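Local coordinates for protein agmatinase (Deinococcus radiodurans, PDB 1WOH) that probably hydrolyses agmatine to putrescine and urea, as a manganese-dependent member of the arginase (ureohydrolase) family, at residues A41-R45 and T241-E245; S227-D231 and L272-A276; P235-G240 and R284-M289. All blocks are in the same frame, centred on the assembly; numbering follows the deposited sequence.

How the contacts relate
From the N terminus, the chain first reaches 41-45, in the loop after strand 31-36, which 241-245 joins in contact 1 across 195 intervening residues. Segment 227-231 spans the end of strand 223-229 and the turn after it; its partner 272-276 closes contact 2 at the carboxyl ends of two neighbouring parallel strands. Between them runs 235-240, which meets the start of helix 284-302 in contact 3. No pair encloses another: the segments alternate, so all three contacts cross. Probable hydrogen bonds join contacts 1 and 2 (Thr-241 OG1 to Glu-274 O, 2.9 Å) and contacts 2 and 3 (Ala-276 N to Gly-240 O, 2.7 Å), tying the long connection between strand 223-229 and helix 251-264 to the chain following strand 266-273.

Contact 1: A41-R45 and T241-E245; sequences ALGFR and TSSPE
Both segments are irregular loop, and their CA atoms come nearest at Arg-45 and Ser-242, 4.8 Å apart. Around that point Ser-242 has helical backbone angles (-56/-54) between extended Thr-241 (-157/150) and Ser-243 at -123/78, so the chain turns and presents two carbonyls; Phe-44 takes the uncommon pair -124/-96 and Arg-45 returns to extended. Ser-242 lies at the centre. Its t rotamer puts OG 3.0 Å from Arg-45 N, which donates to it, while its carbonyl receives two bonds from the guanidinium, Arg-45 NE to Ser-242 O at 3.0 Å and Arg-45 NH2 to Ser-242 O at 3.1 Å. NH2 of Arg-45 also makes a weak bond to Thr-241 O (2.9 Å). The m, t, m run of chi1 to chi3 carries the guanidinium to these carbonyls; its NH1 instead bonds Thr-282 O of a second subunit. Phe-44, chi1 t, brings CD1 to 3.2 Å from Ser-242 O, and Ser-243 OG lies at the edge of the ring, 3.8 Å from Phe-44 CB. One water links Ser-242 OG (3.2 Å) to Gly-43 N (3.3 Å, weak). The side chains of Thr-241 and Ser-243 come within about 4 Å of those of Asp-231 and His-145 respectively, consistent with a place beside the binuclear manganese site of the arginase fold, among loops that follow parallel strands.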
loop_
_atom_site.group_PDB
_atom_site.type_symbol
_atom_site.label_atom_id
_atom_site.label_comp_id
_atom_site.label_asym_id
_atom_site.label_seq_id
_atom_site.Cartn_x
_atom_site.Cartn_y
_atom_site.Cartn_z
ATOM N N ALA A 41 15.360 -18.805 4.665
ATOM C CA ALA A 41 16.458 -18.800 5.622
ATOM C C ALA A 41 16.660 -17.458 6.325
ATOM O O ALA A 41 17.471 -17.356 7.242
ATOM C CB ALA A 41 17.764 -19.231 4.929
ATOM N N LEU A 42 15.934 -16.420 5.912
ATOM C CA LEU A 42 16.108 -15.134 6.577
ATOM C C LEU A 42 15.399 -15.138 7.935
ATOM O O LEU A 42 14.465 -15.908 8.166
ATOM C CB LEU A 42 15.606 -13.996 5.682
ATOM C CG LEU A 42 14.187 -14.084 5.138
ATOM C CD1 LEU A 42 13.205 -13.525 6.160
ATOM C CD2 LEU A 42 14.103 -13.286 3.850
ATOM N N GLY A 43 15.845 -14.282 8.841
ATOM C CA GLY A 43 15.243 -14.269 10.161
ATOM C C GLY A 43 14.167 -13.245 10.449
ATOM O O GLY A 43 13.579 -13.273 11.528
ATOM N N PHE A 44 13.877 -12.354 9.507
ATOM C CA PHE A 44 12.878 -11.330 9.776
ATOM C C PHE A 44 11.704 -11.263 8.780
ATOM O O PHE A 44 10.733 -12.019 8.896
ATOM C CB PHE A 44 13.604 -9.974 9.878
ATOM C CG PHE A 44 12.763 -8.844 10.422
ATOM C CD1 PHE A 44 13.147 -7.522 10.195
ATOM C CD2 PHE A 44 11.599 -9.084 11.149
ATOM C CE1 PHE A 44 12.386 -6.461 10.677
ATOM C CE2 PHE A 44 10.827 -8.025 11.636
ATOM C CZ PHE A 44 11.223 -6.709 11.397
ATOM N N ARG A 45 11.798 -10.375 7.793
ATOM C CA ARG A 45 10.709 -10.174 6.827
ATOM C C ARG A 45 10.897 -10.840 5.455
ATOM O O ARG A 45 11.781 -10.467 4.695
ATOM C CB ARG A 45 10.496 -8.660 6.642
ATOM C CG ARG A 45 10.211 -7.926 7.952
ATOM C CD ARG A 45 9.968 -6.434 7.739
ATOM N NE ARG A 45 11.145 -5.740 7.232
ATOM C CZ ARG A 45 11.140 -4.467 6.839
ATOM N NH1 ARG A 45 10.018 -3.757 6.902
ATOM N NH2 ARG A 45 12.248 -3.908 6.369
ATOM N N THR A 241 14.172 -4.315 1.646
ATOM C CA THR A 241 15.034 -5.384 2.155
ATOM C C THR A 241 14.585 -5.738 3.576
ATOM O O THR A 241 14.074 -4.889 4.303
ATOM C CB THR A 241 16.537 -4.964 2.138
ATOM O OG1 THR A 241 17.360 -6.111 2.379
ATOM C CG2 THR A 241 16.830 -3.927 3.190
ATOM N N SER A 242 14.777 -6.992 3.968
ATOM C CA SER A 242 14.343 -7.463 5.289
ATOM C C SER A 242 14.848 -6.720 6.516
ATOM O O SER A 242 14.055 -6.285 7.371
ATOM C CB SER A 242 14.705 -8.947 5.462
ATOM O OG SER A 242 14.460 -9.363 6.804
ATOM N N SER A 243 16.165 -6.578 6.613
ATOM C CA SER A 243 16.763 -5.958 7.790
ATOM C C SER A 243 17.634 -4.757 7.488
ATOM O O SER A 243 18.857 -4.850 7.493
ATOM C CB SER A 243 17.575 -7.003 8.550
ATOM O OG SER A 243 16.737 -8.076 8.951
ATOM N N PRO A 244 17.007 -3.609 7.238
ATOM C CA PRO A 244 17.714 -2.360 6.928
ATOM C C PRO A 244 18.516 -1.778 8.094
ATOM O O PRO A 244 18.155 -1.942 9.265
ATOM C CB PRO A 244 16.589 -1.435 6.479
ATOM C CG PRO A 244 15.408 -1.916 7.303
ATOM C CD PRO A 244 15.545 -3.421 7.199
ATOM N N GLU A 245 19.608 -1.095 7.759
ATOM C CA GLU A 245 20.475 -0.464 8.745
ATOM C C GLU A 245 20.717 0.955 8.209
ATOM O O GLU A 245 21.090 1.122 7.045
ATOM C CB GLU A 245 21.787 -1.247 8.832
ATOM C CG GLU A 245 22.408 -1.316 10.209
ATOM C CD GLU A 245 21.458 -1.868 11.258
ATOM O OE1 GLU A 245 21.157 -3.085 11.250
ATOM O OE2 GLU A 245 21.010 -1.069 12.093
HETATM O O HOH W 1 16.779 -11.222 7.983
#

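Contact 2: S227-D231 and L272-A276; sequences SVDVD and LVELA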
loop_
_atom_site.group_PDB
_atom_site.type_symbol
_atom_site.label_atom_id
_atom_site.label_comp_id
_atom_site.label_asym_id
_atom_site.label_seq_id
_atom_site.Cartn_x
_atom_site.Cartn_y
_atom_site.Cartn_z
ATOM N N SER A 227 29.437 -10.279 -4.414
ATOM C CA SER A 227 28.193 -10.616 -3.733
ATOM C C SER A 227 27.618 -9.291 -3.271
ATOM O O SER A 227 28.207 -8.612 -2.433
ATOM C CB SER A 227 28.415 -11.520 -2.519
ATOM O OG SER A 227 27.166 -11.765 -1.886
ATOM N N VAL A 228 26.476 -8.911 -3.833
ATOM C CA VAL A 228 25.853 -7.652 -3.464
ATOM C C VAL A 228 24.567 -7.867 -2.682
ATOM O O VAL A 228 23.569 -8.331 -3.230
ATOM C CB VAL A 228 25.519 -6.796 -4.707
ATOM C CG1 VAL A 228 24.858 -5.480 -4.268
ATOM C CG2 VAL A 228 26.794 -6.516 -5.501
ATOM N N ASP A 229 24.613 -7.564 -1.391
ATOM C CA ASP A 229 23.431 -7.651 -0.541
ATOM C C ASP A 229 22.876 -6.223 -0.617
ATOM O O ASP A 229 23.573 -5.269 -0.263
ATOM C CB ASP A 229 23.833 -7.984 0.896
ATOM C CG ASP A 229 22.641 -8.081 1.833
ATOM O OD1 ASP A 229 21.618 -7.415 1.584
ATOM O OD2 ASP A 229 22.738 -8.815 2.837
ATOM N N VAL A 230 21.646 -6.062 -1.085
ATOM C CA VAL A 230 21.094 -4.719 -1.211
ATOM C C VAL A 230 21.028 -3.933 0.095
ATOM O O VAL A 230 20.977 -2.701 0.057
ATOM C CB VAL A 230 19.685 -4.731 -1.888
ATOM C CG1 VAL A 230 19.737 -5.531 -3.181
ATOM C CG2 VAL A 230 18.636 -5.309 -0.952
ATOM N N ASP A 231 21.058 -4.602 1.252
ATOM C CA ASP A 231 20.984 -3.829 2.489
ATOM C C ASP A 231 22.295 -3.103 2.771
ATOM O O ASP A 231 22.406 -2.336 3.736
ATOM C CB ASP A 231 20.512 -4.676 3.702
ATOM C CG ASP A 231 21.524 -5.713 4.165
ATOM O OD1 ASP A 231 22.730 -5.562 3.904
ATOM O OD2 ASP A 231 21.086 -6.683 4.828
ATOM N N LEU A 272 23.080 -10.994 -6.571
ATOM C CA LEU A 272 22.343 -9.826 -6.095
ATOM C C LEU A 272 21.304 -10.431 -5.171
ATOM O O LEU A 272 20.368 -11.091 -5.635
ATOM C CB LEU A 272 21.681 -9.125 -7.288
ATOM C CG LEU A 272 21.052 -7.737 -7.088
ATOM C CD1 LEU A 272 19.830 -7.834 -6.187
ATOM C CD2 LEU A 272 22.080 -6.797 -6.488
ATOM N N VAL A 273 21.473 -10.211 -3.869
ATOM C CA VAL A 273 20.586 -10.816 -2.879
ATOM C C VAL A 273 19.879 -9.894 -1.886
ATOM O O VAL A 273 20.208 -8.717 -1.752
ATOM C CB VAL A 273 21.365 -11.874 -2.046
ATOM C CG1 VAL A 273 21.997 -12.912 -2.966
ATOM C CG2 VAL A 273 22.449 -11.195 -1.216
ATOM N N GLU A 274 18.888 -10.470 -1.205
ATOM C CA GLU A 274 18.101 -9.804 -0.166
ATOM C C GLU A 274 17.143 -8.690 -0.594
ATOM O O GLU A 274 16.648 -7.935 0.237
ATOM C CB GLU A 274 19.042 -9.297 0.931
ATOM C CG GLU A 274 19.758 -10.408 1.718
ATOM C CD GLU A 274 18.880 -11.081 2.769
ATOM O OE1 GLU A 274 17.901 -10.454 3.221
ATOM O OE2 GLU A 274 19.182 -12.235 3.163
ATOM N N LEU A 275 16.878 -8.575 -1.887
ATOM C CA LEU A 275 15.931 -7.566 -2.348
ATOM C C LEU A 275 14.535 -8.085 -1.975
ATOM O O LEU A 275 14.230 -9.254 -2.221
ATOM C CB LEU A 275 16.017 -7.426 -3.873
ATOM C CG LEU A 275 15.599 -6.151 -4.616
ATOM C CD1 LEU A 275 15.055 -6.551 -5.989
ATOM C CD2 LEU A 275 14.572 -5.363 -3.847
ATOM N N ALA A 276 13.702 -7.234 -1.374
ATOM C CA ALA A 276 12.333 -7.604 -1.004
ATOM C C ALA A 276 11.413 -6.581 -1.665
ATOM O O ALA A 276 11.116 -5.540 -1.083
ATOM C CB ALA A 276 12.148 -7.560 0.508
HETATM O O HOH W 2 18.086 -7.277 4.606
#
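Two carboxylate oxygens, Asp-229 OD1 and Asp-231 OD1, lie 3.2 Å apart, acceptors that do not bond each other, in a chain whose manganese ions are absent from the model. Each is served by a backbone NH: Ala-144 N donates to Asp-231 OD1, and Asp-231 N to Asp-229 OD1 at 2.9 Å, an Asx turn. In this protein Asp-229 is seen to bind both Mn(2+) ions and Asp-231 the second; Asp-231 probably also binds the first. This pair sits where strand 223-229 ends, beside strand 266-273 in parallel register: Val-228 opposite Leu-272 and Asp-229 opposite Val-273, each with CA atoms 4.9 Å apart. Val-273 N donates to Val-228 O (2.9 Å, 171°) and Val-230 N to Val-273 O (3.1 Å, 170°). The helix 251-264 connects these strands in a beta-alpha-beta crossover, and the metal ligands occupy the carboxyl end of the sheet, the usual place for an active site in such folds. Val-228 CG1 meets Leu-272 CD2 at 3.8 Å on the sheet face toward helix 284-302, and Val-230 CG1 meets Leu-272 CD1 at 3.8 Å. Beyond the strand, Glu-274 adopts positive phi (69°); its OE2 accepts from His-121 N, while OE1 receives a weak bond from a water held by Asp-231 OD2.

Contact 3: P235-G240 and R284-M289; sequences PAVIPG and RSELLM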
loop_
_atom_site.group_PDB
_atom_site.type_symbol
_atom_site.label_atom_id
_atom_site.label_comp_id
_atom_site.label_asym_id
_atom_site.label_seq_id
_atom_site.Cartn_x
_atom_site.Cartn_y
_atom_site.Cartn_z
ATOM N N PRO A 235 19.054 2.576 3.378
ATOM C CA PRO A 235 17.622 2.250 3.298
ATOM C C PRO A 235 16.772 3.347 2.651
ATOM O O PRO A 235 15.664 3.082 2.170
ATOM C CB PRO A 235 17.232 2.022 4.762
ATOM C CG PRO A 235 18.491 1.644 5.417
ATOM C CD PRO A 235 19.529 2.520 4.768
ATOM N N ALA A 236 17.270 4.582 2.650
ATOM C CA ALA A 236 16.523 5.668 2.029
ATOM C C ALA A 236 16.559 5.436 0.524
ATOM O O ALA A 236 15.612 5.752 -0.186
ATOM C CB ALA A 236 17.152 7.021 2.374
ATOM N N VAL A 237 17.660 4.858 0.053
ATOM C CA VAL A 237 17.830 4.578 -1.368
ATOM C C VAL A 237 17.158 3.263 -1.763
ATOM O O VAL A 237 16.363 3.225 -2.701
ATOM C CB VAL A 237 19.324 4.513 -1.730
ATOM C CG1 VAL A 237 19.496 4.227 -3.213
ATOM C CG2 VAL A 237 19.994 5.837 -1.352
ATOM N N ILE A 238 17.487 2.194 -1.039
ATOM C CA ILE A 238 16.929 0.866 -1.287
ATOM C C ILE A 238 16.210 0.368 -0.021
ATOM O O ILE A 238 16.776 -0.392 0.764
ATOM C CB ILE A 238 18.053 -0.142 -1.627
ATOM C CG1 ILE A 238 18.938 0.416 -2.747
ATOM C CG2 ILE A 238 17.445 -1.486 -2.023
ATOM C CD1 ILE A 238 18.202 0.653 -4.075
ATOM N N PRO A 239 14.962 0.800 0.198
ATOM C CA PRO A 239 14.223 0.366 1.389
ATOM C C PRO A 239 13.689 -1.067 1.326
ATOM O O PRO A 239 13.343 -1.636 2.355
ATOM C CB PRO A 239 13.091 1.394 1.480
ATOM C CG PRO A 239 12.783 1.648 0.033
ATOM C CD PRO A 239 14.188 1.806 -0.556
ATOM N N GLY A 240 13.615 -1.629 0.123
ATOM C CA GLY A 240 13.089 -2.976 -0.051
ATOM C C GLY A 240 14.016 -4.110 0.344
ATOM O O GLY A 240 14.582 -4.796 -0.513
ATOM N N ARG A 284 11.264 1.600 -6.489
ATOM C CA ARG A 284 12.607 2.087 -6.808
ATOM C C ARG A 284 13.706 1.098 -6.429
ATOM O O ARG A 284 14.773 1.088 -7.044
ATOM C CB ARG A 284 12.881 3.438 -6.138
ATOM C CG ARG A 284 13.089 3.421 -4.623
ATOM C CD ARG A 284 13.457 4.841 -4.193
ATOM N NE ARG A 284 13.644 5.004 -2.757
ATOM C CZ ARG A 284 12.669 4.957 -1.855
ATOM N NH1 ARG A 284 11.414 4.737 -2.228
ATOM N NH2 ARG A 284 12.946 5.177 -0.581
ATOM N N SER A 285 13.451 0.262 -5.426
ATOM C CA SER A 285 14.468 -0.713 -5.026
ATOM C C SER A 285 14.842 -1.674 -6.154
ATOM O O SER A 285 16.031 -1.857 -6.447
ATOM C CB SER A 285 14.005 -1.513 -3.799
ATOM O OG SER A 285 13.879 -0.671 -2.670
ATOM N N GLU A 286 13.853 -2.300 -6.790
ATOM C CA GLU A 286 14.177 -3.234 -7.865
ATOM C C GLU A 286 14.672 -2.516 -9.113
ATOM O O GLU A 286 15.517 -3.038 -9.845
ATOM C CB GLU A 286 12.982 -4.137 -8.217
ATOM C CG GLU A 286 11.682 -3.428 -8.549
ATOM C CD GLU A 286 10.734 -3.384 -7.364
ATOM O OE1 GLU A 286 9.535 -3.670 -7.561
ATOM O OE2 GLU A 286 11.185 -3.061 -6.239
ATOM N N LEU A 287 14.156 -1.317 -9.358
ATOM C CA LEU A 287 14.589 -0.556 -10.522
ATOM C C LEU A 287 16.066 -0.198 -10.402
ATOM O O LEU A 287 16.846 -0.434 -11.330
ATOM C CB LEU A 287 13.734 0.704 -10.674
ATOM C CG LEU A 287 12.343 0.391 -11.241
ATOM C CD1 LEU A 287 11.432 1.607 -11.151
ATOM C CD2 LEU A 287 12.498 -0.064 -12.694
ATOM N N LEU A 288 16.452 0.346 -9.250
ATOM C CA LEU A 288 17.833 0.717 -9.013
ATOM C C LEU A 288 18.778 -0.472 -8.952
ATOM O O LEU A 288 19.897 -0.397 -9.456
ATOM C CB LEU A 288 17.963 1.527 -7.723
ATOM C CG LEU A 288 17.892 3.045 -7.915
ATOM C CD1 LEU A 288 16.590 3.416 -8.614
ATOM C CD2 LEU A 288 18.016 3.744 -6.569
ATOM N N MET A 289 18.344 -1.567 -8.336
ATOM C CA MET A 289 19.213 -2.737 -8.243
ATOM C C MET A 289 19.391 -3.477 -9.567
ATOM O O MET A 289 20.425 -4.108 -9.794
ATOM C CB MET A 289 18.717 -3.679 -7.148
ATOM C CG MET A 289 18.911 -3.120 -5.743
ATOM S SD MET A 289 20.643 -2.760 -5.257
ATOM C CE MET A 289 21.567 -3.721 -6.444
#
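Ile-238 is at the apolar centre: its CA-to-CB bond leads away from the helix, yet the m, m rotamer turns CD1 back to 3.8 Å from Leu-288 CB and 4.2 Å from Met-289 CG. Val-237 CG1 adds a contact of 3.7 Å with Leu-288 CD2, so Val-237 and Ile-238 both pack on Leu-288. Closest approach of the backbones, judged by CA atoms, falls at Ile-238 CA to Ser-285 CA, 4.7 Å. At Gly-240 the fit depends on glycine: an ideal CB would lie 3.0 Å from Ser-285 OG, a clash. That hydroxyl accepts from Gly-240 N at 3.0 Å (152°) and is also hydrogen-bonded to Asp-280, while Pro-239 CD rests 3.3 Å from Ser-285 OG. Further out, Arg-284 extends along the loop (chi1 p, chi2 and chi3 t) until NH2 donates to Ala-236 O at 2.8 Å (167°), with a weak second bond from Arg-284 NE to Ala-236 O at 3.3 Å. Pro-239 CG lies over one face of the guanidinium, 3.6 Å from Arg-284 NH2. The Arg-284 side chains of the second and fourth subunits come close to this one, and Ala-236 packs on its counterparts there, placing this polar edge at a subunit interface of the hexamer. Within the chain, the N-terminal end of helix 284-302 is thus fastened to the loop following strand 223-229; Met-289 meanwhile reaches Val-230, just past that strand, and Leu-55 of helix 51-59, while Glu-286 lies against Ala-54 and Ala-58 of the same helix.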